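Local coordinates for protein cytochrome P450 (Picrophilus torridus, PDB 2RFB) that binds a b-type heme through a thiolate ligand and, as a cytochrome P450, probably acts as a monooxygenase that inserts one oxygen atom into its substrate, at residues K22-N27 / V257-G262; R202-N207 / K317-D322; D76-T81 / V104-K109. All coordinates share one frame; numbering follows the deposited sequence.

Contact 1: K22-N27 / V257-G262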
loop_
_atom_site.group_PDB
_atom_site.type_symbol
_atom_site.label_atom_id
_atom_site.label_comp_id
_atom_site.label_asym_id
_atom_site.label_seq_id
_atom_site.Cartn_x
_atom_site.Cartn_y
_atom_site.Cartn_z
ATOM N N LYS A 22 -3.677 -12.204 12.909
ATOM C CA LYS A 22 -2.396 -12.896 12.651
ATOM C C LYS A 22 -2.521 -14.392 12.382
ATOM O O LYS A 22 -1.845 -14.904 11.470
ATOM C CB LYS A 22 -1.484 -12.700 13.836
ATOM C CG LYS A 22 -0.095 -13.105 13.587
ATOM C CD LYS A 22 0.704 -12.544 14.719
ATOM C CE LYS A 22 2.069 -13.021 14.675
ATOM N NZ LYS A 22 2.486 -13.172 16.100
ATOM N N HIS A 23 -3.361 -15.087 13.164
ATOM C CA HIS A 23 -3.606 -16.490 12.939
ATOM C C HIS A 23 -4.131 -16.652 11.499
ATOM O O HIS A 23 -3.617 -17.435 10.696
ATOM C CB HIS A 23 -4.640 -17.016 13.930
ATOM C CG HIS A 23 -5.052 -18.431 13.664
ATOM N ND1 HIS A 23 -6.280 -18.764 13.125
ATOM C CD2 HIS A 23 -4.378 -19.597 13.814
ATOM C CE1 HIS A 23 -6.353 -20.080 12.986
ATOM N NE2 HIS A 23 -5.217 -20.608 13.398
ATOM N N VAL A 24 -5.144 -15.873 11.155
ATOM C CA VAL A 24 -5.705 -15.998 9.813
ATOM C C VAL A 24 -4.615 -15.738 8.760
ATOM O O VAL A 24 -4.356 -16.583 7.928
ATOM C CB VAL A 24 -6.963 -15.061 9.615
ATOM C CG1 VAL A 24 -7.234 -14.817 8.136
ATOM C CG2 VAL A 24 -8.165 -15.640 10.354
ATOM N N LEU A 25 -3.957 -14.591 8.794
ATOM C CA LEU A 25 -2.963 -14.269 7.736
ATOM C C LEU A 25 -1.780 -15.233 7.729
ATOM O O LEU A 25 -1.223 -15.488 6.697
ATOM C CB LEU A 25 -2.466 -12.809 7.840
ATOM C CG LEU A 25 -3.559 -11.764 7.707
ATOM C CD1 LEU A 25 -3.050 -10.364 7.984
ATOM C CD2 LEU A 25 -4.043 -11.874 6.272
ATOM N N MET A 26 -1.353 -15.728 8.880
ATOM C CA MET A 26 -0.196 -16.654 8.895
ATOM C C MET A 26 -0.584 -18.057 8.394
ATOM O O MET A 26 0.287 -18.895 8.114
ATOM C CB MET A 26 0.371 -16.796 10.314
ATOM C CG MET A 26 1.119 -15.581 10.864
ATOM S SD MET A 26 2.719 -15.334 10.035
ATOM C CE MET A 26 3.668 -16.762 10.415
ATOM N N ASN A 27 -1.889 -18.340 8.311
ATOM C CA ASN A 27 -2.328 -19.694 7.881
ATOM C C ASN A 27 -2.938 -19.616 6.449
ATOM O O ASN A 27 -4.133 -19.848 6.213
ATOM C CB ASN A 27 -3.220 -20.374 8.942
ATOM C CG ASN A 27 -2.436 -20.814 10.201
ATOM O OD1 ASN A 27 -1.893 -21.918 10.275
ATOM N ND2 ASN A 27 -2.426 -19.971 11.208
ATOM N N VAL A 257 -13.691 -14.625 5.082
ATOM C CA VAL A 257 -13.101 -14.223 6.334
ATOM C C VAL A 257 -12.492 -12.860 6.167
ATOM O O VAL A 257 -11.525 -12.692 5.407
ATOM C CB VAL A 257 -12.007 -15.189 6.738
ATOM C CG1 VAL A 257 -11.334 -14.690 7.979
ATOM C CG2 VAL A 257 -12.618 -16.547 7.048
ATOM N N ILE A 258 -13.071 -11.868 6.828
ATOM C CA ILE A 258 -12.547 -10.512 6.706
ATOM C C ILE A 258 -11.780 -10.134 7.988
ATOM O O ILE A 258 -12.280 -10.257 9.098
ATOM C CB ILE A 258 -13.644 -9.454 6.462
ATOM C CG1 ILE A 258 -14.652 -9.879 5.374
ATOM C CG2 ILE A 258 -12.994 -8.089 6.162
ATOM C CD1 ILE A 258 -15.728 -8.755 4.993
ATOM N N VAL A 259 -10.610 -9.587 7.798
ATOM C CA VAL A 259 -9.625 -9.411 8.807
ATOM C C VAL A 259 -9.353 -7.884 8.901
ATOM O O VAL A 259 -9.106 -7.215 7.865
ATOM C CB VAL A 259 -8.448 -10.263 8.317
ATOM C CG1 VAL A 259 -7.215 -9.524 8.208
ATOM C CG2 VAL A 259 -8.348 -11.593 9.098
ATOM N N TYR A 260 -9.480 -7.329 10.121
ATOM C CA TYR A 260 -9.414 -5.901 10.335
ATOM C C TYR A 260 -8.109 -5.458 10.929
ATOM O O TYR A 260 -7.919 -5.594 12.106
ATOM C CB TYR A 260 -10.568 -5.429 11.191
ATOM C CG TYR A 260 -11.915 -5.559 10.500
ATOM C CD1 TYR A 260 -12.486 -6.792 10.301
ATOM C CD2 TYR A 260 -12.617 -4.430 10.058
ATOM C CE1 TYR A 260 -13.714 -6.912 9.676
ATOM C CE2 TYR A 260 -13.867 -4.541 9.410
ATOM C CZ TYR A 260 -14.394 -5.767 9.226
ATOM O OH TYR A 260 -15.622 -5.919 8.627
ATOM N N LEU A 261 -7.252 -4.857 10.103
ATOM C CA LEU A 261 -5.869 -4.523 10.468
ATOM C C LEU A 261 -5.834 -3.332 11.407
ATOM O O LEU A 261 -5.058 -3.295 12.370
ATOM C CB LEU A 261 -5.041 -4.142 9.211
ATOM C CG LEU A 261 -5.061 -5.170 8.075
ATOM C CD1 LEU A 261 -4.208 -4.659 6.897
ATOM C CD2 LEU A 261 -4.626 -6.619 8.502
ATOM N N GLY A 262 -6.670 -2.343 11.099
ATOM C CA GLY A 262 -6.679 -1.153 11.890
ATOM C C GLY A 262 -7.105 -1.482 13.296
ATOM O O GLY A 262 -6.519 -1.016 14.282
#
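Val24 and Val259 mark the nearest approach of the two backbones, their CA atoms 7.7 Å apart, where the last turns of helix 18-26 pass over strand 256-259. The N-to-C directions of residues 22-26 and 257-259 make an angle of 117°, and the axes of these short segments come within 9.4 Å. This is the helix of the P450 fold that follows the first two strands, packed against the small mixed sheet in which strand 256-259 runs parallel to strand 12-15. No hydrogen bond joins the segments; the contact is apolar and all its touching residues are buried. Val24 and Val259 meet tip to tip, CG1 of Val24 lying 3.5 Å from CG2 of Val259. The isopropyl groups of Val24 and Val257 instead slide past each other in opposite directions, with CG2 of Val24 4.1 Å from CG1 of Val257. Phe31 touches both of these valines, and Val21, one turn earlier on the same helix, adds its side chain to Val259 and Leu261. Leu25 continues the contact on the heme side, where Leu261 lies, its CD1 4.3 Å from CG1 of Val259. Its side chain also rests on Arg238, a heme-binding residue. Leu261, which touches the heme, crosses Leu25 at about a right angle, its CD2 placed 4.1 Å from CD1 of Leu25.

Contact 2: R202-N207 / K317-D322. With SO4 (sulfate ion), chain D.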
loop_
_atom_site.group_PDB
_atom_site.type_symbol
_atom_site.label_atom_id
_atom_site.label_comp_id
_atom_site.label_asym_id
_atom_site.label_seq_id
_atom_site.Cartn_x
_atom_site.Cartn_y
_atom_site.Cartn_z
ATOM N N ARG A 202 -1.737 14.252 9.684
ATOM C CA ARG A 202 -2.716 14.223 10.746
ATOM C C ARG A 202 -2.114 13.939 12.156
ATOM O O ARG A 202 -2.522 14.513 13.168
ATOM C CB ARG A 202 -3.772 13.197 10.378
ATOM C CG ARG A 202 -4.840 13.064 11.367
ATOM C CD ARG A 202 -5.877 12.113 10.869
ATOM N NE ARG A 202 -6.899 11.921 11.907
ATOM C CZ ARG A 202 -7.831 10.976 11.860
ATOM N NH1 ARG A 202 -7.911 10.140 10.827
ATOM N NH2 ARG A 202 -8.695 10.877 12.834
ATOM N N VAL A 203 -1.145 13.048 12.260
ATOM C CA VAL A 203 -0.570 12.847 13.596
ATOM C C VAL A 203 0.042 14.177 14.038
ATOM O O VAL A 203 -0.195 14.629 15.177
ATOM C CB VAL A 203 0.496 11.717 13.638
ATOM C CG1 VAL A 203 1.252 11.741 14.997
ATOM C CG2 VAL A 203 -0.132 10.375 13.328
ATOM N N ILE A 204 0.827 14.795 13.155
ATOM C CA ILE A 204 1.513 16.037 13.513
ATOM C C ILE A 204 0.506 17.118 13.967
ATOM O O ILE A 204 0.664 17.696 15.045
ATOM C CB ILE A 204 2.363 16.620 12.370
ATOM C CG1 ILE A 204 3.447 15.627 11.895
ATOM C CG2 ILE A 204 2.980 17.939 12.824
ATOM C CD1 ILE A 204 4.417 15.218 13.004
ATOM N N ASP A 205 -0.509 17.379 13.138
ATOM C CA ASP A 205 -1.649 18.221 13.486
ATOM C C ASP A 205 -2.196 17.918 14.871
ATOM O O ASP A 205 -2.530 18.828 15.605
ATOM C CB ASP A 205 -2.783 18.008 12.454
ATOM C CG ASP A 205 -4.085 18.761 12.812
ATOM O OD1 ASP A 205 -5.097 18.091 13.155
ATOM O OD2 ASP A 205 -4.069 20.010 12.751
ATOM N N GLU A 206 -2.311 16.642 15.229
ATOM C CA GLU A 206 -2.962 16.270 16.501
ATOM C C GLU A 206 -1.995 16.253 17.678
ATOM O O GLU A 206 -2.396 16.330 18.826
ATOM C CB GLU A 206 -3.738 14.947 16.379
ATOM C CG GLU A 206 -4.954 15.037 15.457
ATOM C CD GLU A 206 -5.517 13.663 15.050
ATOM O OE1 GLU A 206 -4.947 12.606 15.447
ATOM O OE2 GLU A 206 -6.565 13.625 14.358
ATOM N N ASN A 207 -0.706 16.188 17.396
ATOM C CA ASN A 207 0.285 16.075 18.461
ATOM C C ASN A 207 1.414 17.027 18.163
ATOM O O ASN A 207 2.492 16.625 17.787
ATOM C CB ASN A 207 0.773 14.627 18.535
ATOM C CG ASN A 207 -0.342 13.652 18.903
ATOM O OD1 ASN A 207 -0.691 13.532 20.059
ATOM N ND2 ASN A 207 -0.885 12.943 17.926
ATOM N N LYS A 317 6.688 25.489 9.288
ATOM C CA LYS A 317 7.030 25.773 10.692
ATOM C C LYS A 317 5.888 25.305 11.607
ATOM O O LYS A 317 6.118 24.794 12.706
ATOM C CB LYS A 317 7.309 27.273 10.920
ATOM C CG LYS A 317 8.717 27.778 10.509
ATOM C CD LYS A 317 8.980 29.267 10.975
ATOM C CE LYS A 317 8.438 30.339 9.973
ATOM N NZ LYS A 317 8.705 31.826 10.345
ATOM N N ARG A 318 4.661 25.493 11.126
ATOM C CA ARG A 318 3.455 25.189 11.863
ATOM C C ARG A 318 2.622 24.304 10.938
ATOM O O ARG A 318 2.524 24.578 9.725
ATOM C CB ARG A 318 2.695 26.483 12.230
ATOM C CG ARG A 318 3.368 27.368 13.315
ATOM C CD ARG A 318 2.579 28.692 13.606
ATOM N NE ARG A 318 3.404 29.768 14.188
ATOM C CZ ARG A 318 2.986 31.020 14.452
ATOM N NH1 ARG A 318 1.724 31.391 14.214
ATOM N NH2 ARG A 318 3.835 31.922 14.960
ATOM N N ILE A 319 2.054 23.239 11.499
ATOM C CA ILE A 319 1.225 22.310 10.733
ATOM C C ILE A 319 -0.163 22.141 11.379
ATOM O O ILE A 319 -0.317 21.335 12.254
ATOM C CB ILE A 319 1.986 20.939 10.546
ATOM C CG1 ILE A 319 3.246 21.189 9.713
ATOM C CG2 ILE A 319 1.087 19.806 9.947
ATOM C CD1 ILE A 319 3.944 19.970 9.243
ATOM N N LYS A 320 -1.137 22.953 10.967
ATOM C CA LYS A 320 -2.565 22.798 11.324
ATOM C C LYS A 320 -3.344 22.408 10.083
ATOM O O LYS A 320 -3.222 23.046 9.031
ATOM C CB LYS A 320 -3.195 24.103 11.838
ATOM C CG LYS A 320 -2.445 24.869 12.921
ATOM C CD LYS A 320 -2.905 26.338 12.976
ATOM C CE LYS A 320 -1.854 27.242 13.699
ATOM N NZ LYS A 320 -0.436 27.130 13.133
ATOM N N ILE A 321 -4.161 21.382 10.182
ATOM C CA ILE A 321 -4.980 20.988 9.053
ATOM C C ILE A 321 -6.182 21.902 9.000
ATOM O O ILE A 321 -6.819 22.118 9.998
ATOM C CB ILE A 321 -5.443 19.553 9.188
ATOM C CG1 ILE A 321 -4.288 18.587 8.868
ATOM C CG2 ILE A 321 -6.692 19.318 8.294
ATOM C CD1 ILE A 321 -4.609 17.051 9.039
ATOM N N ASP A 322 -6.487 22.465 7.845
ATOM C CA ASP A 322 -7.698 23.285 7.756
ATOM C C ASP A 322 -8.927 22.429 7.495
ATOM O O ASP A 322 -9.172 22.038 6.373
ATOM C CB ASP A 322 -7.589 24.351 6.676
ATOM C CG ASP A 322 -8.813 25.228 6.608
ATOM O OD1 ASP A 322 -9.881 24.875 7.168
ATOM O OD2 ASP A 322 -8.719 26.301 5.985
HETATM S S SO4 D . 5.438 27.946 7.123
HETATM O O1 SO4 D . 4.208 27.466 7.760
HETATM O O2 SO4 D . 5.508 29.408 7.257
HETATM O O3 SO4 D . 6.631 27.441 7.827
HETATM O O4 SO4 D . 5.497 27.503 5.717
#
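Asp205 turns its CG anti to its own backbone N (chi1 175°), while Ile321 sets CG1 anti to its carbonyl carbon (chi1 -76°), and the two side chains cross at about a right angle. The contact ties the C-terminal end of helix 175-206, the long central helix of the P450 fold, to the irregular chain that leaves helix 298-315. One hydrogen bond spans it: the backbone N of Ile321 donates to OD2 of Asp205 over 2.9 Å, nearly straight at 171°, and arrives from well above the carboxylate plane. The backbones are close here, the CA atoms of Asp205 and Lys320 being 5.1 Å apart. Apolar groups flank the bond. CG1 of Ile321 lies 3.9 Å from CB of Asp205, and its CD1 reaches the helix backbone, 3.8 Å from CA of Arg202. The CG2 methyl of Ile204 packs against the CB and CG2 of Ile319, 3.9 Å from that CB. An alanine in place of Asp205 would keep the CB packing but would probably leave the N-H of Ile321 without its carboxylate acceptor and the loop less firmly tied to the helix end. Arg202 directs its polar end elsewhere, making a cation-pi contact with Tyr229, whose hydroxyl hydrogen-bonds OE1 of Glu206. Within the helix, Arg202 also forms a salt bridge one turn on, its NE 3.0 Å from OE2 of Glu206, with that oxygen in the guanidinium plane.

Contact 3: D76-T81 / V104-K109; sequences DFIEET and VNIISK
Phe77 presents one face of its ring to Lys109, whose CD stands 4.0 Å from the ring centroid and only 3° off the normal, a CH-pi contact over the middle of the ring. On the opposite face lies OG1 of Thr81, one turn along the same helix and offset toward the rim. The carbonyl oxygen of Asn105 lies at the edge, in the ring plane, 3.8 Å from CE2 of Phe77. The ring thus fits against the backbone of the second helix, with CE2 also 3.5 Å from CB of Lys109; CG of Phe77, anti to its backbone N (chi1 178°), starts the side chain toward that helix. Segments 76-81 and 104-109 run roughly antiparallel, at 148° with axes 10.3 Å apart; their helices, 75-86 and 101-111, correspond to D and E of the P450 fold, members of its four-helix bundle. Ile106 fills the interface beside the ring. Its CD1 approaches Phe77 obliquely, at 3.5 Å from CE2, while the Ile78 side chain crosses that of Ile106 at about a right angle, its CG1 3.6 Å from the same methyl. Both isoleucines continue onto helix 298-315, Ile78 against Leu303 and Ile307, Ile106 against Leu300 and Glu304. Further along, CG2 of Thr81 packs on CB of Asn105, whose ND2 is hydrogen-bonded to the carbonyl oxygen of Arg101. Within its own helix the threonine OG1 donates to the carbonyl oxygen of Phe77 over 2.8 Å, and the backbone N of Thr81 reaches that oxygen from the other face of its plane.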
loop_
_atom_site.group_PDB
_atom_site.type_symbol
_atom_site.label_atom_id
_atom_site.label_comp_id
_atom_site.label_asym_id
_atom_site.label_seq_id
_atom_site.Cartn_x
_atom_site.Cartn_y
_atom_site.Cartn_z
ATOM N N ASP A 76 18.377 8.794 -3.506
ATOM C CA ASP A 76 18.613 10.144 -4.035
ATOM C C ASP A 76 17.495 10.583 -5.010
ATOM O O ASP A 76 17.028 11.746 -4.978
ATOM C CB ASP A 76 20.016 10.293 -4.634
ATOM C CG ASP A 76 21.132 10.191 -3.570
ATOM O OD1 ASP A 76 20.975 9.503 -2.549
ATOM O OD2 ASP A 76 22.202 10.799 -3.745
ATOM N N PHE A 77 17.056 9.649 -5.849
ATOM C CA PHE A 77 15.935 9.926 -6.714
ATOM C C PHE A 77 14.662 10.327 -5.942
ATOM O O PHE A 77 13.949 11.256 -6.368
ATOM C CB PHE A 77 15.663 8.775 -7.677
ATOM C CG PHE A 77 14.462 9.007 -8.555
ATOM C CD1 PHE A 77 14.528 9.884 -9.638
ATOM C CD2 PHE A 77 13.265 8.392 -8.287
ATOM C CE1 PHE A 77 13.400 10.134 -10.458
ATOM C CE2 PHE A 77 12.136 8.646 -9.105
ATOM C CZ PHE A 77 12.218 9.507 -10.188
ATOM N N ILE A 78 14.381 9.669 -4.817
ATOM C CA ILE A 78 13.178 9.994 -4.044
ATOM C C ILE A 78 13.318 11.349 -3.351
ATOM O O ILE A 78 12.389 12.161 -3.366
ATOM C CB ILE A 78 12.761 8.855 -3.078
ATOM C CG1 ILE A 78 12.443 7.569 -3.835
ATOM C CG2 ILE A 78 11.568 9.243 -2.233
ATOM C CD1 ILE A 78 12.598 6.406 -2.966
ATOM N N GLU A 79 14.487 11.618 -2.793
ATOM C CA GLU A 79 14.820 12.941 -2.270
ATOM C C GLU A 79 14.672 14.040 -3.317
ATOM O O GLU A 79 14.027 15.045 -3.063
ATOM C CB GLU A 79 16.262 12.960 -1.776
ATOM C CG GLU A 79 16.450 12.764 -0.303
ATOM C CD GLU A 79 17.852 12.239 0.047
ATOM O OE1 GLU A 79 18.884 12.712 -0.511
ATOM O OE2 GLU A 79 17.921 11.332 0.896
ATOM N N GLU A 80 15.306 13.865 -4.477
ATOM C CA GLU A 80 15.149 14.804 -5.595
ATOM C C GLU A 80 13.665 14.994 -5.901
ATOM O O GLU A 80 13.178 16.111 -5.917
ATOM C CB GLU A 80 15.898 14.333 -6.870
ATOM C CG GLU A 80 15.540 15.164 -8.159
ATOM C CD GLU A 80 16.014 14.535 -9.499
ATOM O OE1 GLU A 80 16.785 15.226 -10.212
ATOM O OE2 GLU A 80 15.619 13.377 -9.842
ATOM N N THR A 81 12.939 13.903 -6.114
ATOM C CA THR A 81 11.533 14.036 -6.453
ATOM C C THR A 81 10.724 14.755 -5.360
ATOM O O THR A 81 9.951 15.706 -5.628
ATOM C CB THR A 81 10.918 12.678 -6.754
ATOM O OG1 THR A 81 11.677 12.072 -7.793
ATOM C CG2 THR A 81 9.505 12.836 -7.205
ATOM N N VAL A 104 3.666 7.964 -7.568
ATOM C CA VAL A 104 3.572 7.670 -8.982
ATOM C C VAL A 104 4.848 7.966 -9.758
ATOM O O VAL A 104 5.110 7.324 -10.754
ATOM C CB VAL A 104 2.279 8.298 -9.656
ATOM C CG1 VAL A 104 2.370 9.781 -9.825
ATOM C CG2 VAL A 104 2.019 7.645 -11.003
ATOM N N ASN A 105 5.635 8.957 -9.339
ATOM C CA ASN A 105 6.960 9.194 -9.957
ATOM C C ASN A 105 7.944 8.093 -9.601
ATOM O O ASN A 105 8.691 7.623 -10.444
ATOM C CB ASN A 105 7.524 10.516 -9.510
ATOM C CG ASN A 105 7.111 11.677 -10.430
ATOM O OD1 ASN A 105 7.702 11.875 -11.488
ATOM N ND2 ASN A 105 6.128 12.455 -10.015
ATOM N N ILE A 106 7.920 7.656 -8.340
ATOM C CA ILE A 106 8.909 6.724 -7.855
ATOM C C ILE A 106 8.676 5.385 -8.534
ATOM O O ILE A 106 9.630 4.741 -9.012
ATOM C CB ILE A 106 8.819 6.536 -6.297
ATOM C CG1 ILE A 106 9.038 7.860 -5.562
ATOM C CG2 ILE A 106 9.836 5.513 -5.812
ATOM C CD1 ILE A 106 10.085 8.737 -6.229
ATOM N N ILE A 107 7.410 4.985 -8.599
ATOM C CA ILE A 107 7.072 3.712 -9.168
ATOM C C ILE A 107 7.351 3.653 -10.675
ATOM O O ILE A 107 7.865 2.645 -11.182
ATOM C CB ILE A 107 5.660 3.276 -8.720
ATOM C CG1 ILE A 107 5.749 1.933 -7.993
ATOM C CG2 ILE A 107 4.660 3.259 -9.832
ATOM C CD1 ILE A 107 5.780 0.769 -8.880
ATOM N N SER A 108 7.110 4.734 -11.406
ATOM C CA SER A 108 7.518 4.705 -12.794
ATOM C C SER A 108 9.040 4.557 -12.971
ATOM O O SER A 108 9.512 3.982 -13.987
ATOM C CB SER A 108 7.047 5.944 -13.508
ATOM O OG SER A 108 7.871 7.048 -13.186
ATOM N N LYS A 109 9.820 5.087 -12.024
ATOM C CA LYS A 109 11.277 4.960 -12.145
ATOM C C LYS A 109 11.688 3.516 -11.939
ATOM O O LYS A 109 12.457 2.982 -12.718
ATOM C CB LYS A 109 12.033 5.841 -11.151
ATOM C CG LYS A 109 13.528 5.513 -11.030
ATOM C CD LYS A 109 14.461 6.338 -11.932
ATOM C CE LYS A 109 15.894 5.845 -11.647
ATOM N NZ LYS A 109 17.044 6.702 -12.075
#

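In the fold
Contacts 1 and 3 lie on opposite sides of the chain's centre, their centres about 32 Å apart. Each approaches the heme: the Leu261 side chain of contact 1 comes within about 4 Å of it, the Ile106 side chain of contact 3 within about 8 Å. Contact 2 sits farther out, away from the annotated sites, with its centre about 32 Å from that of contact 1 and about 25 Å from that of contact 3. No two contacts touch, the nearest atoms of contacts 1 and 2 being about 11 Å apart. Contacts 2 and 3 are nevertheless linked through shared helices, since 104-109 packs on both 175-206 and 298-315; the first ends within contact 2 and the second leads into its loop.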